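Long-range contact in serine protease inhibitor infestin (Triatoma infestans, PDB 2ERW), which inhibits coagulation factor XIIa, this chain being one Kazal-type serine protease inhibitor domain of a longer secreted protein: residues A[19-23]-A[46-50]. Numbering follows the deposited sequence.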
ATOM      1  N   ASP A  19      -6.581  -4.622   1.250  1.00 22.01           N
ATOM      2  CA  ASP A  19      -6.314  -5.528   2.351  1.00 22.52           C
ATOM      3  C   ASP A  19      -6.257  -4.819   3.692  1.00 22.53           C
ATOM      4  O   ASP A  19      -6.006  -5.449   4.729  1.00 23.11           O
ATOM      5  CB  ASP A  19      -5.009  -6.291   2.106  1.00 21.20           C
ATOM      6  CG  ASP A  19      -3.818  -5.380   1.907  1.00 22.26           C
ATOM      7  OD1 ASP A  19      -3.972  -4.148   1.872  1.00 21.33           O
ATOM      8  OD2 ASP A  19      -2.712  -5.930   1.806  1.00 21.96           O
ATOM      9  N   GLY A  20      -6.486  -3.513   3.682  1.00 22.06           N
ATOM     10  CA  GLY A  20      -6.408  -2.755   4.910  1.00 22.81           C
ATOM     11  C   GLY A  20      -4.995  -2.443   5.335  1.00 22.85           C
ATOM     12  O   GLY A  20      -4.786  -1.958   6.432  1.00 23.76           O
ATOM     13  N   LYS A  21      -4.030  -2.696   4.449  1.00 21.98           N
ATOM     14  CA  LYS A  21      -2.632  -2.425   4.741  1.00 22.34           C
ATOM     15  C   LYS A  21      -2.202  -1.196   3.987  1.00 21.82           C
ATOM     16  O   LYS A  21      -2.557  -1.009   2.831  1.00 21.76           O
ATOM     17  CB  LYS A  21      -1.767  -3.593   4.296  1.00 22.78           C
ATOM     18  CG  LYS A  21      -0.302  -3.441   4.571  1.00 25.63           C
ATOM     19  CD  LYS A  21       0.421  -4.747   4.327  1.00 27.01           C
ATOM     20  CE  LYS A  21       1.892  -4.641   4.660  1.00 30.43           C
ATOM     21  NZ  LYS A  21       2.577  -5.960   4.653  0.50 29.09           N
ATOM     22  N   THR A  22      -1.420  -0.355   4.641  1.00 21.23           N
ATOM     23  CA  THR A  22      -0.811   0.760   3.979  1.00 21.49           C
ATOM     24  C   THR A  22       0.387   0.294   3.210  1.00 21.09           C
ATOM     25  O   THR A  22       1.154  -0.506   3.658  1.00 21.50           O
ATOM     26  CB  THR A  22      -0.374   1.789   4.989  1.00 21.57           C
ATOM     27  OG1 THR A  22      -1.541   2.246   5.681  1.00 21.76           O
ATOM     28  CG2 THR A  22       0.309   2.957   4.320  1.00 23.10           C
ATOM     29  N   TYR A  23       0.509   0.816   2.005  1.00 21.19           N
ATOM     30  CA  TYR A  23       1.696   0.580   1.204  1.00 20.87           C
ATOM     31  C   TYR A  23       2.460   1.870   1.074  1.00 20.84           C
ATOM     32  O   TYR A  23       1.873   2.951   1.000  1.00 21.65           O
ATOM     33  CB  TYR A  23       1.294   0.001  -0.153  1.00 21.59           C
ATOM     34  CG  TYR A  23       0.799  -1.379   0.067  1.00 20.49           C
ATOM     35  CD1 TYR A  23       1.685  -2.434   0.079  1.00 21.27           C
ATOM     36  CD2 TYR A  23      -0.519  -1.626   0.365  1.00 20.79           C
ATOM     37  CE1 TYR A  23       1.272  -3.707   0.348  1.00 21.35           C
ATOM     38  CE2 TYR A  23      -0.958  -2.896   0.653  1.00 20.67           C
ATOM     39  CZ  TYR A  23      -0.050  -3.937   0.624  1.00 21.03           C
ATOM     40  OH  TYR A  23      -0.416  -5.215   0.914  1.00 21.95           O
ATOM     41  N   GLY A  46      -3.221   7.899   0.856  1.00 20.84           N
ATOM     42  CA  GLY A  46      -2.889   8.084   2.258  1.00 21.17           C
ATOM     43  C   GLY A  46      -2.853   6.767   2.973  1.00 22.05           C
ATOM     44  O   GLY A  46      -3.209   5.729   2.433  1.00 22.12           O
ATOM     45  N   ARG A  47      -2.426   6.811   4.222  1.00 21.79           N
ATOM     46  CA  ARG A  47      -2.401   5.585   4.986  1.00 21.43           C
ATOM     47  C   ARG A  47      -3.792   5.060   5.235  1.00 22.10           C
ATOM     48  O   ARG A  47      -4.751   5.824   5.321  1.00 22.02           O
ATOM     49  CB  ARG A  47      -1.756   5.818   6.348  1.00 22.03           C
ATOM     50  CG  ARG A  47      -0.382   6.432   6.270  1.00 21.81           C
ATOM     51  CD  ARG A  47       0.364   6.205   7.586  1.00 21.07           C
ATOM     52  NE  ARG A  47       0.593   4.778   7.790  1.00 20.53           N
ATOM     53  CZ  ARG A  47       1.670   4.131   7.355  1.00 20.98           C
ATOM     54  NH1 ARG A  47       2.643   4.773   6.727  1.00 21.69           N
ATOM     55  NH2 ARG A  47       1.762   2.831   7.553  1.00 20.65           N
ATOM     56  N   CYS A  48      -3.895   3.744   5.400  1.00 21.86           N
ATOM     57  CA  CYS A  48      -5.137   3.203   5.876  1.00 22.35           C
ATOM     58  C   CYS A  48      -5.444   3.817   7.210  1.00 22.96           C
ATOM     59  O   CYS A  48      -4.554   4.192   7.956  1.00 22.18           O
ATOM     60  CB  CYS A  48      -5.058   1.706   6.009  1.00 22.72           C
ATOM     61  SG  CYS A  48      -4.818   0.900   4.441  1.00 22.96           S
ATOM     62  N   GLN A  49      -6.729   3.940   7.489  1.00 23.38           N
ATOM     63  CA  GLN A  49      -7.166   4.545   8.723  1.00 24.53           C
ATOM     64  C   GLN A  49      -7.203   3.487   9.808  1.00 24.18           C
ATOM     65  O   GLN A  49      -7.933   2.501   9.727  1.00 24.67           O
ATOM     66  CB  GLN A  49      -8.522   5.225   8.510  1.00 25.63           C
ATOM     67  CG  GLN A  49      -8.420   6.479   7.630  1.00 29.23           C
ATOM     68  CD  GLN A  49      -7.796   7.700   8.321  1.00 33.89           C
ATOM     69  OE1 GLN A  49      -6.934   8.381   7.747  1.00 37.01           O
ATOM     70  NE2 GLN A  49      -8.240   7.988   9.537  1.00 35.88           N
ATOM     71  N   ARG A  50      -6.383   3.693  10.837  1.00 23.18           N
ATOM     72  CA  ARG A  50      -6.389   2.851  12.004  1.00 23.13           C
ATOM     73  C   ARG A  50      -5.892   3.706  13.142  1.00 22.08           C
ATOM     74  O   ARG A  50      -4.703   3.982  13.278  1.00 20.80           O
ATOM     75  CB  ARG A  50      -5.528   1.605  11.817  1.00 23.94           C
ATOM     76  CG  ARG A  50      -5.708   0.581  12.923  0.75 26.86           C
ATOM     77  CD  ARG A  50      -4.961  -0.696  12.577  0.75 31.49           C
ATOM     78  NE  ARG A  50      -4.951  -1.649  13.681  0.75 34.91           N
ATOM     79  CZ  ARG A  50      -5.825  -2.640  13.836  0.75 36.25           C
ATOM     80  NH1 ARG A  50      -6.802  -2.827  12.956  0.75 38.28           N
ATOM     81  NH2 ARG A  50      -5.721  -3.448  14.878  0.75 36.56           N
TER
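One face of the Arg47 guanidinium is covered by Thr22, whose methyl CG2 sits 3.5 Å from CZ, over the centre of the group, while CB of the same threonine lies 3.5 Å from NH2. The two side chains cross at about a right angle, and a bend in the arginine chain (chi3 65°) swings the flat group over the methyl. The Tyr23 ring is met at its edge, in plane, by the Asp19 carboxylate, whose OD2 offers its syn lone pair to Tyr23 OH at 2.6 Å. NE of Arg47 forms a salt bridge with Glu54, and NH1 is hydrogen-bonded to Tyr12 OH. A methionine in place of Arg47 would probably leave the Glu54 carboxylate without its guanidinium mate and remove one partner of Tyr12 OH. Thr22 divides its work between two branches: OG1, anti to the carbonyl carbon (chi1 -61°), accepts a hydrogen bond from Cys48 N at 2.8 Å (152°) and is also hydrogen-bonded to Glu54 OE1, the oxygen that Arg47 NE meets. In this Kazal domain the contact joins strand 22-23 of the small antiparallel sheet to the loop after strand 42-43, and Cys48 itself is tied by its disulfide to Cys16. Cys48 SG rests against the turn before the strand, 3.4 Å from Lys21 O. That turn is an Asx turn, Asp19 OD1 accepting from Lys21 N.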